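Local coordinates for protein FG41 Malonate Semialdehyde Decarboxylase (PDB 4LHO) that is a trimeric enzyme of the tautomerase superfamily, built on the beta-alpha-beta fold of the MIF clan, at residues I67-T72 / F103-E108; A18-V23 / R38-T43; V28-I33 / Q82-A87. All blocks are in the same frame, centred on the assembly; numbering follows the deposited sequence.

The three contacts tie together one four-stranded mixed sheet and the two helices, 13-31 and 78-92, that pack on it. Contact 1 joins strands 66-73 and 102-109 within the sheet; contact 2 sets helix 13-31 on strand 39-45, and contact 3 brings the two helices together. Contacts 1 and 2, with centres about 12 Å apart, meet where Ile68 CD1 lies 3.9 Å from Val23 CG2. Contacts 1 and 3 meet at Ile106 CD1 and Phe85 CZ, 3.7 Å apart. The bound 3-chloro-3-oxopropanoic acid touches contact 1 through Thr72, whereas Leu31 of contact 3 and Arg38 of contact 2 come within about 7 and 9 Å of it (nearest side-chain atoms).

Contact 1 of 3, residues I67-T72 / F103-E108; sequences IIHVFT and FIAITE. With PR6 (3-chloro-3-oxopropanoic acid), chain F.
Thr107 OG1 and His69 NE2 share a nearly straight hydrogen bond of 2.7 Å (173° at the hydrogen), the hydroxyl lying at the edge of the imidazole and in its plane. With CG anti to the backbone N (chi1 -166°), His69 leans its ring toward the neighbouring strand. The ring is sandwiched: Phe71 CZ sits over the centre of one face, 3.3 Å above the plane, and Ala105 CB lies over the other, offset toward the rim. Phe71 also runs alongside Thr107, its CD1 3.7 Å from Thr107 CB. On the same face of the sheet, Ile67 CG2 rests 4.0 Å from Phe103 CD2.

The two strands pair in parallel register, Ile67 beside Phe103 through Thr72 beside Glu108. Backbone bonds alternate in direction, from Ile68 N to Phe103 O, Ala105 N to Ile68 O, Val70 N to Ala105 O (2.8 Å) and Thr107 N to Val70 O. On the other face, Ile68, Ile104 and Ile106 pack against helix 78-92 of this beta-alpha-beta unit, while Val70 touches Ile3 of strand 2-8. At its end, Thr72 CG2 packs 4.1 Å from Ile106 CG2. Thr72 OG1 donates a very short bond, 2.5 Å, to OAM of 3-chloro-3-oxopropanoic acid, and Tyr123 and Gln73 bind the same ligand.

His69 meets Phe71 of the second subunit edge-to-face, its ND1 weakly bonded to Arg4 there; Phe71 meets His69 of the third likewise. The short bond to Thr107 and the two covered faces therefore fix the turn of the imidazole at the trimer interface, while the opposite sheet face presents a hydroxyl to the ligand.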
ATOM      1  N   ILE A  67      -8.372   7.255   6.072  1.00 27.41           N
ATOM      2  CA  ILE A  67      -8.211   6.672   4.757  1.00 27.77           C
ATOM      3  C   ILE A  67      -8.199   5.162   4.863  1.00 26.49           C
ATOM      4  O   ILE A  67      -7.450   4.585   5.646  1.00 29.53           O
ATOM      5  CB  ILE A  67      -6.924   7.178   4.062  1.00 27.70           C
ATOM      6  CG1 ILE A  67      -6.990   8.693   3.861  1.00 30.88           C
ATOM      7  CG2 ILE A  67      -6.749   6.513   2.726  1.00 23.84           C
ATOM      8  CD1 ILE A  67      -5.738   9.267   3.262  1.00 39.45           C
ATOM      9  N   ILE A  68      -9.027   4.538   4.039  1.00 27.41           N
ATOM     10  CA  ILE A  68      -9.261   3.130   4.091  1.00 26.78           C
ATOM     11  C   ILE A  68      -8.973   2.537   2.737  1.00 26.29           C
ATOM     12  O   ILE A  68      -9.623   2.868   1.761  1.00 28.34           O
ATOM     13  CB  ILE A  68     -10.727   2.827   4.517  1.00 29.31           C
ATOM     14  CG1 ILE A  68     -10.991   3.335   5.941  1.00 34.52           C
ATOM     15  CG2 ILE A  68     -11.006   1.328   4.452  1.00 30.21           C
ATOM     16  CD1 ILE A  68     -12.501   3.605   6.253  1.00 35.33           C
ATOM     17  N   HIS A  69      -7.991   1.645   2.683  1.00 25.15           N
ATOM     18  CA  HIS A  69      -7.533   1.114   1.411  1.00 21.23           C
ATOM     19  C   HIS A  69      -7.698  -0.377   1.434  1.00 25.70           C
ATOM     20  O   HIS A  69      -7.034  -1.103   2.182  1.00 28.87           O
ATOM     21  CB  HIS A  69      -6.051   1.491   1.163  1.00 24.35           C
ATOM     22  CG  HIS A  69      -5.588   1.275  -0.253  1.00 21.66           C
ATOM     23  ND1 HIS A  69      -4.411   1.801  -0.751  1.00 20.77           N
ATOM     24  CD2 HIS A  69      -6.149   0.584  -1.275  1.00 24.41           C
ATOM     25  CE1 HIS A  69      -4.270   1.439  -2.015  1.00 22.86           C
ATOM     26  NE2 HIS A  69      -5.303   0.692  -2.353  1.00 27.95           N
ATOM     27  N   VAL A  70      -8.603  -0.838   0.602  1.00 26.07           N
ATOM     28  CA  VAL A  70      -8.978  -2.231   0.593  1.00 28.72           C
ATOM     29  C   VAL A  70      -8.285  -2.921  -0.537  1.00 24.00           C
ATOM     30  O   VAL A  70      -8.531  -2.615  -1.696  1.00 26.38           O
ATOM     31  CB  VAL A  70     -10.511  -2.397   0.358  1.00 30.56           C
ATOM     32  CG1 VAL A  70     -10.905  -3.843   0.476  1.00 28.56           C
ATOM     33  CG2 VAL A  70     -11.258  -1.552   1.317  1.00 24.98           C
ATOM     34  N   PHE A  71      -7.460  -3.898  -0.196  1.00 21.83           N
ATOM     35  CA  PHE A  71      -6.850  -4.758  -1.179  1.00 21.48           C
ATOM     36  C   PHE A  71      -7.598  -6.101  -1.192  1.00 32.12           C
ATOM     37  O   PHE A  71      -7.561  -6.869  -0.219  1.00 30.01           O
ATOM     38  CB  PHE A  71      -5.365  -4.977  -0.847  1.00 21.36           C
ATOM     39  CG  PHE A  71      -4.551  -3.729  -0.864  1.00 21.75           C
ATOM     40  CD1 PHE A  71      -3.892  -3.328  -2.017  1.00 26.96           C
ATOM     41  CD2 PHE A  71      -4.429  -2.955   0.266  1.00 26.72           C
ATOM     42  CE1 PHE A  71      -3.144  -2.174  -2.031  1.00 23.27           C
ATOM     43  CE2 PHE A  71      -3.672  -1.786   0.250  1.00 24.57           C
ATOM     44  CZ  PHE A  71      -3.038  -1.405  -0.880  1.00 23.26           C
ATOM     45  N   THR A  72      -8.278  -6.393  -2.289  1.00 31.44           N
ATOM     46  CA  THR A  72      -9.119  -7.578  -2.317  1.00 29.95           C
ATOM     47  C   THR A  72      -9.179  -8.189  -3.699  1.00 30.17           C
ATOM     48  O   THR A  72      -8.867  -7.530  -4.689  1.00 28.03           O
ATOM     49  CB  THR A  72     -10.537  -7.267  -1.803  1.00 29.73           C
ATOM     50  OG1 THR A  72     -11.211  -8.504  -1.505  1.00 34.47           O
ATOM     51  CG2 THR A  72     -11.305  -6.459  -2.835  1.00 28.59           C
ATOM     52  N   PHE A 103     -12.311   8.424   3.312  1.00 35.13           N
ATOM     53  CA  PHE A 103     -11.837   8.248   1.956  1.00 27.47           C
ATOM     54  C   PHE A 103     -11.515   6.778   1.829  1.00 31.98           C
ATOM     55  O   PHE A 103     -10.838   6.210   2.694  1.00 26.58           O
ATOM     56  CB  PHE A 103     -10.567   9.075   1.727  1.00 34.86           C
ATOM     57  CG  PHE A 103      -9.999   8.986   0.328  1.00 35.20           C
ATOM     58  CD1 PHE A 103     -10.162  10.037  -0.565  1.00 41.53           C
ATOM     59  CD2 PHE A 103      -9.264   7.876  -0.080  1.00 36.03           C
ATOM     60  CE1 PHE A 103      -9.616   9.981  -1.835  1.00 38.39           C
ATOM     61  CE2 PHE A 103      -8.716   7.810  -1.360  1.00 34.81           C
ATOM     62  CZ  PHE A 103      -8.883   8.872  -2.234  1.00 34.82           C
ATOM     63  N   ILE A 104     -12.001   6.161   0.760  1.00 29.98           N
ATOM     64  CA  ILE A 104     -11.845   4.730   0.591  1.00 25.44           C
ATOM     65  C   ILE A 104     -11.366   4.462  -0.807  1.00 31.10           C
ATOM     66  O   ILE A 104     -11.800   5.112  -1.752  1.00 26.97           O
ATOM     67  CB  ILE A 104     -13.180   3.963   0.824  1.00 26.74           C
ATOM     68  CG1 ILE A 104     -13.883   4.445   2.099  1.00 31.41           C
ATOM     69  CG2 ILE A 104     -12.948   2.451   0.896  1.00 28.09           C
ATOM     70  CD1 ILE A 104     -15.356   4.021   2.178  1.00 30.10           C
ATOM     71  N   ALA A 105     -10.457   3.503  -0.928  1.00 28.54           N
ATOM     72  CA  ALA A 105      -9.971   3.063  -2.222  1.00 29.67           C
ATOM     73  C   ALA A 105      -9.884   1.542  -2.274  1.00 25.47           C
ATOM     74  O   ALA A 105      -9.671   0.894  -1.263  1.00 25.45           O
ATOM     75  CB  ALA A 105      -8.610   3.688  -2.507  1.00 34.95           C
ATOM     76  N   ILE A 106     -10.083   0.979  -3.457  1.00 29.56           N
ATOM     77  CA  ILE A 106      -9.990  -0.447  -3.640  1.00 24.48           C
ATOM     78  C   ILE A 106      -8.961  -0.756  -4.718  1.00 29.37           C
ATOM     79  O   ILE A 106      -8.937  -0.108  -5.760  1.00 27.98           O
ATOM     80  CB  ILE A 106     -11.321  -1.057  -4.086  1.00 34.72           C
ATOM     81  CG1 ILE A 106     -12.453  -0.648  -3.146  1.00 27.57           C
ATOM     82  CG2 ILE A 106     -11.187  -2.571  -4.172  1.00 31.86           C
ATOM     83  CD1 ILE A 106     -13.768  -1.199  -3.539  1.00 36.95           C
ATOM     84  N   THR A 107      -8.131  -1.757  -4.454  1.00 21.27           N
ATOM     85  CA  THR A 107      -7.088  -2.184  -5.353  1.00 20.21           C
ATOM     86  C   THR A 107      -7.145  -3.690  -5.381  1.00 31.39           C
ATOM     87  O   THR A 107      -7.101  -4.335  -4.333  1.00 27.86           O
ATOM     88  CB  THR A 107      -5.667  -1.780  -4.841  1.00 26.16           C
ATOM     89  OG1 THR A 107      -5.519  -0.349  -4.810  1.00 25.91           O
ATOM     90  CG2 THR A 107      -4.572  -2.371  -5.714  1.00 20.08           C
ATOM     91  N   GLU A 108      -7.165  -4.246  -6.586  1.00 25.72           N
ATOM     92  CA  GLU A 108      -7.584  -5.610  -6.800  1.00 29.87           C
ATOM     93  C   GLU A 108      -6.454  -6.539  -7.189  1.00 20.28           C
ATOM     94  O   GLU A 108      -5.476  -6.109  -7.755  1.00 29.33           O
ATOM     95  CB  GLU A 108      -8.660  -5.633  -7.893  1.00 30.14           C
ATOM     96  CG  GLU A 108     -10.052  -5.200  -7.401  1.00 41.54           C
ATOM     97  CD  GLU A 108     -11.152  -5.316  -8.472  1.00 40.69           C
ATOM     98  OE1 GLU A 108     -12.345  -5.286  -8.117  1.00 42.93           O
ATOM     99  OE2 GLU A 108     -10.833  -5.429  -9.667  1.00 41.88           O
TER
HETATM  100  CAH PR6 F 201      -9.202 -11.230   1.956  1.00 41.47           C
HETATM  101  OAI PR6 F 201      -9.927 -12.065   2.270  1.00 31.87           O
HETATM  102  CAJ PR6 F 201      -8.252 -11.219   0.871  1.00 35.51           C
HETATM  103  CAK PR6 F 201      -9.101 -11.441  -0.505  1.00 33.65           C
HETATM  104  OAL PR6 F 201      -9.103 -12.617  -0.886  1.00 30.73           O
HETATM  105  OAM PR6 F 201      -9.661 -10.457  -1.041  1.00 31.86           O

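Contact 2 of 3, residues A18-V23 / R38-T43; sequences AIADAV and RFQILT
In the beta-alpha-beta unit formed by strand 2-8, helix 13-31 and strand 39-45, the helix packs roughly antiparallel to the strand that follows it; Ala20 faces Arg38, Gln40 and Leu42, and the carboxylate of Asp21 comes round to Arg38. The segment axes run 147° apart and 10.2 Å at closest approach. Arg38, fully extended from CG to NE, reaches the helix and grips Asp21 end-on, NH2 to OD2 at 2.8 Å and NH1 to the same oxygen at 3.1 Å. OD2 lies in the guanidinium plane but is met on its anti side, and the carboxylate is turned 75° from that plane. Arg17 forms a second salt bridge to this oxygen.

On its other edge the guanidinium holds Gln40, NE and NH2 both donating to OE1 from one face of the amide. That leaves Gln40 NE2 to bond Ala20 O at 3.2 Å, so arginine and helix together fix which way round the amide lies. Ala20 CB fits among these polar ends and touches Leu42 CD1 at 3.9 Å. A small residue facing the sheet, flanked by a largely buried polar network, joins helix to strand here within the beta-alpha-beta crossover of the tautomerase fold.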
ATOM      1  N   ALA A  18     -12.452   0.894  17.427  1.00 33.47           N
ATOM      2  CA  ALA A  18     -13.860   0.900  17.015  1.00 36.31           C
ATOM      3  C   ALA A  18     -14.007   1.177  15.505  1.00 37.15           C
ATOM      4  O   ALA A  18     -14.881   0.626  14.803  1.00 33.73           O
ATOM      5  CB  ALA A  18     -14.655   1.946  17.841  1.00 31.50           C
ATOM      6  N   ILE A  19     -13.151   2.046  14.999  1.00 32.14           N
ATOM      7  CA  ILE A  19     -13.125   2.268  13.566  1.00 33.79           C
ATOM      8  C   ILE A  19     -12.807   0.958  12.846  1.00 28.75           C
ATOM      9  O   ILE A  19     -13.465   0.590  11.882  1.00 29.50           O
ATOM     10  CB  ILE A  19     -12.122   3.365  13.232  1.00 39.36           C
ATOM     11  CG1 ILE A  19     -12.647   4.681  13.792  1.00 27.70           C
ATOM     12  CG2 ILE A  19     -11.907   3.466  11.719  1.00 39.35           C
ATOM     13  CD1 ILE A  19     -11.666   5.828  13.704  1.00 37.32           C
ATOM     14  N   ALA A  20     -11.794   0.238  13.316  1.00 32.95           N
ATOM     15  CA  ALA A  20     -11.402  -1.017  12.658  1.00 29.00           C
ATOM     16  C   ALA A  20     -12.507  -2.067  12.748  1.00 29.98           C
ATOM     17  O   ALA A  20     -12.816  -2.757  11.761  1.00 29.87           O
ATOM     18  CB  ALA A  20     -10.098  -1.555  13.273  1.00 32.34           C
ATOM     19  N   ASP A  21     -13.133  -2.172  13.922  1.00 33.63           N
ATOM     20  CA  ASP A  21     -14.316  -3.035  14.070  1.00 35.17           C
ATOM     21  C   ASP A  21     -15.429  -2.644  13.091  1.00 26.63           C
ATOM     22  O   ASP A  21     -15.999  -3.484  12.418  1.00 27.58           O
ATOM     23  CB  ASP A  21     -14.875  -2.975  15.493  1.00 35.44           C
ATOM     24  CG  ASP A  21     -13.945  -3.586  16.528  1.00 37.68           C
ATOM     25  OD1 ASP A  21     -14.099  -3.248  17.720  1.00 45.50           O
ATOM     26  OD2 ASP A  21     -13.066  -4.393  16.172  1.00 35.17           O
ATOM     27  N   ALA A  22     -15.733  -1.360  13.013  1.00 29.09           N
ATOM     28  CA  ALA A  22     -16.790  -0.882  12.101  1.00 33.76           C
ATOM     29  C   ALA A  22     -16.529  -1.259  10.635  1.00 31.53           C
ATOM     30  O   ALA A  22     -17.404  -1.782   9.946  1.00 30.23           O
ATOM     31  CB  ALA A  22     -16.947   0.627  12.233  1.00 33.94           C
ATOM     32  N   VAL A  23     -15.312  -0.998  10.164  1.00 33.07           N
ATOM     33  CA  VAL A  23     -14.945  -1.322   8.785  1.00 28.59           C
ATOM     34  C   VAL A  23     -15.082  -2.818   8.563  1.00 26.67           C
ATOM     35  O   VAL A  23     -15.563  -3.273   7.533  1.00 30.93           O
ATOM     36  CB  VAL A  23     -13.468  -0.897   8.471  1.00 37.72           C
ATOM     37  CG1 VAL A  23     -13.017  -1.421   7.111  1.00 31.00           C
ATOM     38  CG2 VAL A  23     -13.292   0.620   8.557  1.00 37.68           C
ATOM     39  N   ARG A  38     -10.391 -11.422   8.696  1.00 27.81           N
ATOM     40  CA  ARG A  38     -10.073 -10.079   9.134  1.00 26.92           C
ATOM     41  C   ARG A  38      -8.564  -9.861   9.118  1.00 33.02           C
ATOM     42  O   ARG A  38      -7.835 -10.500   9.897  1.00 26.75           O
ATOM     43  CB  ARG A  38     -10.570  -9.848  10.558  1.00 23.93           C
ATOM     44  CG  ARG A  38     -10.308  -8.439  11.086  1.00 28.18           C
ATOM     45  CD  ARG A  38     -10.998  -8.187  12.433  1.00 23.45           C
ATOM     46  NE  ARG A  38     -10.915  -6.784  12.794  1.00 32.23           N
ATOM     47  CZ  ARG A  38     -11.530  -6.215  13.827  1.00 35.07           C
ATOM     48  NH1 ARG A  38     -12.317  -6.919  14.610  1.00 30.47           N
ATOM     49  NH2 ARG A  38     -11.372  -4.924  14.064  1.00 24.95           N
ATOM     50  N   PHE A  39      -8.119  -8.936   8.263  1.00 20.86           N
ATOM     51  CA  PHE A  39      -6.708  -8.602   8.124  1.00 20.18           C
ATOM     52  C   PHE A  39      -6.581  -7.121   7.943  1.00 23.26           C
ATOM     53  O   PHE A  39      -6.928  -6.591   6.907  1.00 25.36           O
ATOM     54  CB  PHE A  39      -6.117  -9.386   6.984  1.00 15.67           C
ATOM     55  CG  PHE A  39      -6.331 -10.838   7.146  1.00 23.08           C
ATOM     56  CD1 PHE A  39      -7.402 -11.473   6.532  1.00 23.09           C
ATOM     57  CD2 PHE A  39      -5.537 -11.562   8.005  1.00 25.16           C
ATOM     58  CE1 PHE A  39      -7.614 -12.819   6.700  1.00 24.68           C
ATOM     59  CE2 PHE A  39      -5.756 -12.898   8.193  1.00 31.09           C
ATOM     60  CZ  PHE A  39      -6.807 -13.538   7.537  1.00 29.50           C
ATOM     61  N   GLN A  40      -6.112  -6.451   8.986  1.00 23.04           N
ATOM     62  CA  GLN A  40      -6.099  -5.016   9.007  1.00 21.20           C
ATOM     63  C   GLN A  40      -4.808  -4.498   9.601  1.00 23.57           C
ATOM     64  O   GLN A  40      -4.289  -5.044  10.570  1.00 23.07           O
ATOM     65  CB  GLN A  40      -7.275  -4.464   9.838  1.00 21.36           C
ATOM     66  CG  GLN A  40      -8.659  -5.067   9.477  1.00 26.69           C
ATOM     67  CD  GLN A  40      -9.812  -4.425  10.252  1.00 34.52           C
ATOM     68  OE1 GLN A  40      -9.700  -4.171  11.460  1.00 30.15           O
ATOM     69  NE2 GLN A  40     -10.926  -4.156   9.552  1.00 31.50           N
ATOM     70  N   ILE A  41      -4.320  -3.408   9.015  1.00 25.08           N
ATOM     71  CA  ILE A  41      -3.175  -2.672   9.518  1.00 22.03           C
ATOM     72  C   ILE A  41      -3.608  -1.243   9.774  1.00 20.51           C
ATOM     73  O   ILE A  41      -3.984  -0.499   8.862  1.00 25.58           O
ATOM     74  CB  ILE A  41      -1.975  -2.699   8.512  1.00 22.90           C
ATOM     75  CG1 ILE A  41      -1.513  -4.136   8.277  1.00 23.30           C
ATOM     76  CG2 ILE A  41      -0.792  -1.818   9.015  1.00 16.83           C
ATOM     77  CD1 ILE A  41      -0.738  -4.324   6.967  1.00 27.36           C
ATOM     78  N   LEU A  42      -3.561  -0.853  11.028  1.00 21.66           N
ATOM     79  CA  LEU A  42      -4.020   0.468  11.387  1.00 33.68           C
ATOM     80  C   LEU A  42      -2.792   1.302  11.694  1.00 37.68           C
ATOM     81  O   LEU A  42      -1.952   0.888  12.503  1.00 42.59           O
ATOM     82  CB  LEU A  42      -4.984   0.379  12.571  1.00 34.00           C
ATOM     83  CG  LEU A  42      -5.951   1.551  12.651  1.00 45.60           C
ATOM     84  CD1 LEU A  42      -7.267   1.091  13.196  1.00 45.58           C
ATOM     85  CD2 LEU A  42      -5.354   2.678  13.525  1.00 45.63           C
ATOM     86  N   THR A  43      -2.646   2.434  11.009  1.00 26.28           N
ATOM     87  CA  THR A  43      -1.484   3.298  11.217  1.00 30.02           C
ATOM     88  C   THR A  43      -1.896   4.731  11.522  1.00 34.42           C
ATOM     89  O   THR A  43      -2.637   5.348  10.748  1.00 33.03           O
ATOM     90  CB  THR A  43      -0.573   3.313   9.996  1.00 29.43           C
ATOM     91  OG1 THR A  43      -0.318   1.970   9.576  1.00 26.36           O
ATOM     92  CG2 THR A  43       0.709   3.965  10.338  1.00 28.45           C
TER

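Contact 3 of 3, residues V28-I33 / Q82-A87; sequences VEVLAI and QRVFAA
Val30 is the knob of this helix-helix contact, its two methyls splitting between different partners on helix 78-92. With CG1 anti to the backbone N (chi1 175°), that methyl meets Val84 CG2 at 3.6 Å, while CG2, beside the N, packs 3.6 Å from Ala87 CB and 3.7 Å from Arg83 O. Val84 adopts nearly the same rotamer (chi1 166°), but it is CG2, the branch anti to the carbonyl carbon, that does the touching. This one methyl also receives Leu31 CD2 at 3.9 Å; the CB of Leu31 sets off along the flank of the contact, and its CD2 branch turns back to Val84.

Arg83 closes the solvent side. Its chain bends at chi3 (60°) and folds over Val30, placing the guanidinium with one face above CG1, which stands 4.0 Å from the plane and over its centre. Arg83 CB reaches the same methyl at 3.9 Å, so both the root and the head of the arginine chain rest against CG1. Arg83 also touches a crystal neighbour, which may influence this bend.

Thr80 borders Val30 and Leu31 along helix 78-92, while Leu27 and Ala26 continue the packing against Val84 and Ala87. Interlocked methyls join the helices at this point. The arginine lays the flat face of its guanidinium over a methyl, and its N-H groups, directed round the edge of the plane, are probably left for solvent, since the residue is exposed.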
ATOM      1  N   VAL A  28     -18.110  -7.532   6.290  1.00 33.39           N
ATOM      2  CA  VAL A  28     -18.718  -8.843   6.505  1.00 38.06           C
ATOM      3  C   VAL A  28     -20.161  -8.796   6.005  1.00 37.75           C
ATOM      4  O   VAL A  28     -20.603  -9.681   5.248  1.00 31.86           O
ATOM      5  CB  VAL A  28     -18.701  -9.256   8.005  1.00 42.17           C
ATOM      6  CG1 VAL A  28     -19.554 -10.501   8.234  1.00 34.73           C
ATOM      7  CG2 VAL A  28     -17.275  -9.518   8.481  1.00 39.69           C
ATOM      8  N   GLU A  29     -20.863  -7.737   6.406  1.00 31.28           N
ATOM      9  CA  GLU A  29     -22.247  -7.516   6.011  1.00 38.63           C
ATOM     10  C   GLU A  29     -22.396  -7.504   4.493  1.00 46.26           C
ATOM     11  O   GLU A  29     -23.121  -8.323   3.914  1.00 43.77           O
ATOM     12  CB  GLU A  29     -22.767  -6.204   6.600  1.00 20.00           C
ATOM     13  N   VAL A  30     -21.686  -6.601   3.826  1.00 44.99           N
ATOM     14  CA  VAL A  30     -21.858  -6.453   2.384  1.00 33.44           C
ATOM     15  C   VAL A  30     -21.229  -7.562   1.544  1.00 38.00           C
ATOM     16  O   VAL A  30     -21.807  -7.979   0.555  1.00 42.31           O
ATOM     17  CB  VAL A  30     -21.300  -5.120   1.887  1.00 37.64           C
ATOM     18  CG1 VAL A  30     -21.375  -5.056   0.358  1.00 32.10           C
ATOM     19  CG2 VAL A  30     -22.052  -3.956   2.528  1.00 36.58           C
ATOM     20  N   LEU A  31     -20.028  -8.005   1.897  1.00 36.86           N
ATOM     21  CA  LEU A  31     -19.303  -8.980   1.069  1.00 35.39           C
ATOM     22  C   LEU A  31     -19.629 -10.425   1.435  1.00 33.41           C
ATOM     23  O   LEU A  31     -19.417 -11.331   0.629  1.00 34.43           O
ATOM     24  CB  LEU A  31     -17.784  -8.763   1.170  1.00 33.06           C
ATOM     25  CG  LEU A  31     -17.185  -7.459   0.612  1.00 35.06           C
ATOM     26  CD1 LEU A  31     -15.686  -7.481   0.671  1.00 30.91           C
ATOM     27  CD2 LEU A  31     -17.621  -7.253  -0.844  1.00 38.42           C
ATOM     28  N   ALA A  32     -20.109 -10.641   2.658  1.00 37.77           N
ATOM     29  CA  ALA A  32     -20.445 -11.982   3.112  1.00 45.59           C
ATOM     30  C   ALA A  32     -19.195 -12.846   3.209  1.00 41.75           C
ATOM     31  O   ALA A  32     -19.218 -14.049   2.894  1.00 37.44           O
ATOM     32  CB  ALA A  32     -21.450 -12.631   2.153  1.00 40.79           C
ATOM     33  N   ILE A  33     -18.096 -12.214   3.605  1.00 40.43           N
ATOM     34  CA  ILE A  33     -16.869 -12.941   3.915  1.00 42.55           C
ATOM     35  C   ILE A  33     -16.958 -13.552   5.322  1.00 39.72           C
ATOM     36  O   ILE A  33     -17.705 -13.062   6.195  1.00 32.14           O
ATOM     37  CB  ILE A  33     -15.636 -12.007   3.853  1.00 38.09           C
ATOM     38  CG1 ILE A  33     -15.810 -10.820   4.809  1.00 34.32           C
ATOM     39  CG2 ILE A  33     -15.374 -11.558   2.401  1.00 35.69           C
ATOM     40  CD1 ILE A  33     -14.588  -9.918   4.906  1.00 32.82           C
ATOM     41  N   GLN A  82     -20.173   0.028  -4.432  1.00 34.92           N
ATOM     42  CA  GLN A  82     -20.968   1.153  -3.926  1.00 38.29           C
ATOM     43  C   GLN A  82     -21.579   0.802  -2.557  1.00 32.42           C
ATOM     44  O   GLN A  82     -21.564   1.622  -1.620  1.00 33.23           O
ATOM     45  CB  GLN A  82     -22.085   1.506  -4.894  1.00 39.38           C
ATOM     46  CG  GLN A  82     -21.632   2.077  -6.218  1.00 39.78           C
ATOM     47  CD  GLN A  82     -22.817   2.568  -7.051  1.00 43.26           C
ATOM     48  OE1 GLN A  82     -23.380   1.836  -7.901  1.00 37.07           O
ATOM     49  NE2 GLN A  82     -23.204   3.819  -6.807  1.00 34.71           N
ATOM     50  N   ARG A  83     -22.106  -0.405  -2.424  1.00 29.42           N
ATOM     51  CA  ARG A  83     -22.660  -0.840  -1.149  1.00 34.34           C
ATOM     52  C   ARG A  83     -21.598  -0.884  -0.046  1.00 29.05           C
ATOM     53  O   ARG A  83     -21.867  -0.504   1.077  1.00 34.64           O
ATOM     54  CB  ARG A  83     -23.365  -2.189  -1.289  1.00 20.00           C
ATOM     55  CG  ARG A  83     -24.736  -2.100  -1.941  1.00 20.00           C
ATOM     56  CD  ARG A  83     -25.327  -3.467  -2.233  1.00 20.00           C
ATOM     57  NE  ARG A  83     -25.496  -4.253  -1.016  1.00 20.00           N
ATOM     58  CZ  ARG A  83     -25.163  -5.532  -0.898  1.00 20.00           C
ATOM     59  NH1 ARG A  83     -24.652  -6.185  -1.930  1.00 20.00           N
ATOM     60  NH2 ARG A  83     -25.344  -6.160   0.253  1.00 20.00           N
ATOM     61  N   VAL A  84     -20.391  -1.331  -0.368  1.00 33.78           N
ATOM     62  CA  VAL A  84     -19.283  -1.331   0.618  1.00 28.86           C
ATOM     63  C   VAL A  84     -18.967   0.082   1.110  1.00 32.53           C
ATOM     64  O   VAL A  84     -18.900   0.346   2.325  1.00 30.38           O
ATOM     65  CB  VAL A  84     -17.993  -1.944   0.050  1.00 28.43           C
ATOM     66  CG1 VAL A  84     -16.795  -1.617   0.971  1.00 35.82           C
ATOM     67  CG2 VAL A  84     -18.137  -3.456  -0.135  1.00 27.02           C
ATOM     68  N   PHE A  85     -18.811   1.001   0.160  1.00 35.30           N
ATOM     69  CA  PHE A  85     -18.525   2.389   0.494  1.00 35.10           C
ATOM     70  C   PHE A  85     -19.552   2.947   1.465  1.00 34.73           C
ATOM     71  O   PHE A  85     -19.195   3.666   2.422  1.00 35.57           O
ATOM     72  CB  PHE A  85     -18.464   3.253  -0.777  1.00 37.75           C
ATOM     73  CG  PHE A  85     -17.343   2.879  -1.736  1.00 38.46           C
ATOM     74  CD1 PHE A  85     -16.143   2.319  -1.272  1.00 33.52           C
ATOM     75  CD2 PHE A  85     -17.489   3.095  -3.099  1.00 35.85           C
ATOM     76  CE1 PHE A  85     -15.131   1.984  -2.149  1.00 35.89           C
ATOM     77  CE2 PHE A  85     -16.471   2.754  -3.995  1.00 34.04           C
ATOM     78  CZ  PHE A  85     -15.290   2.203  -3.518  1.00 36.30           C
ATOM     79  N   ALA A  86     -20.825   2.629   1.227  1.00 33.92           N
ATOM     80  CA  ALA A  86     -21.916   3.200   2.046  1.00 42.61           C
ATOM     81  C   ALA A  86     -21.984   2.555   3.425  1.00 33.26           C
ATOM     82  O   ALA A  86     -22.029   3.260   4.444  1.00 29.37           O
ATOM     83  CB  ALA A  86     -23.261   3.070   1.334  1.00 34.65           C
ATOM     84  N   ALA A  87     -21.934   1.219   3.456  1.00 27.37           N
ATOM     85  CA  ALA A  87     -21.954   0.496   4.732  1.00 33.63           C
ATOM     86  C   ALA A  87     -20.822   0.944   5.636  1.00 35.65           C
ATOM     87  O   ALA A  87     -21.028   1.206   6.810  1.00 36.44           O
ATOM     88  CB  ALA A  87     -21.871  -0.994   4.502  1.00 29.73           C
TER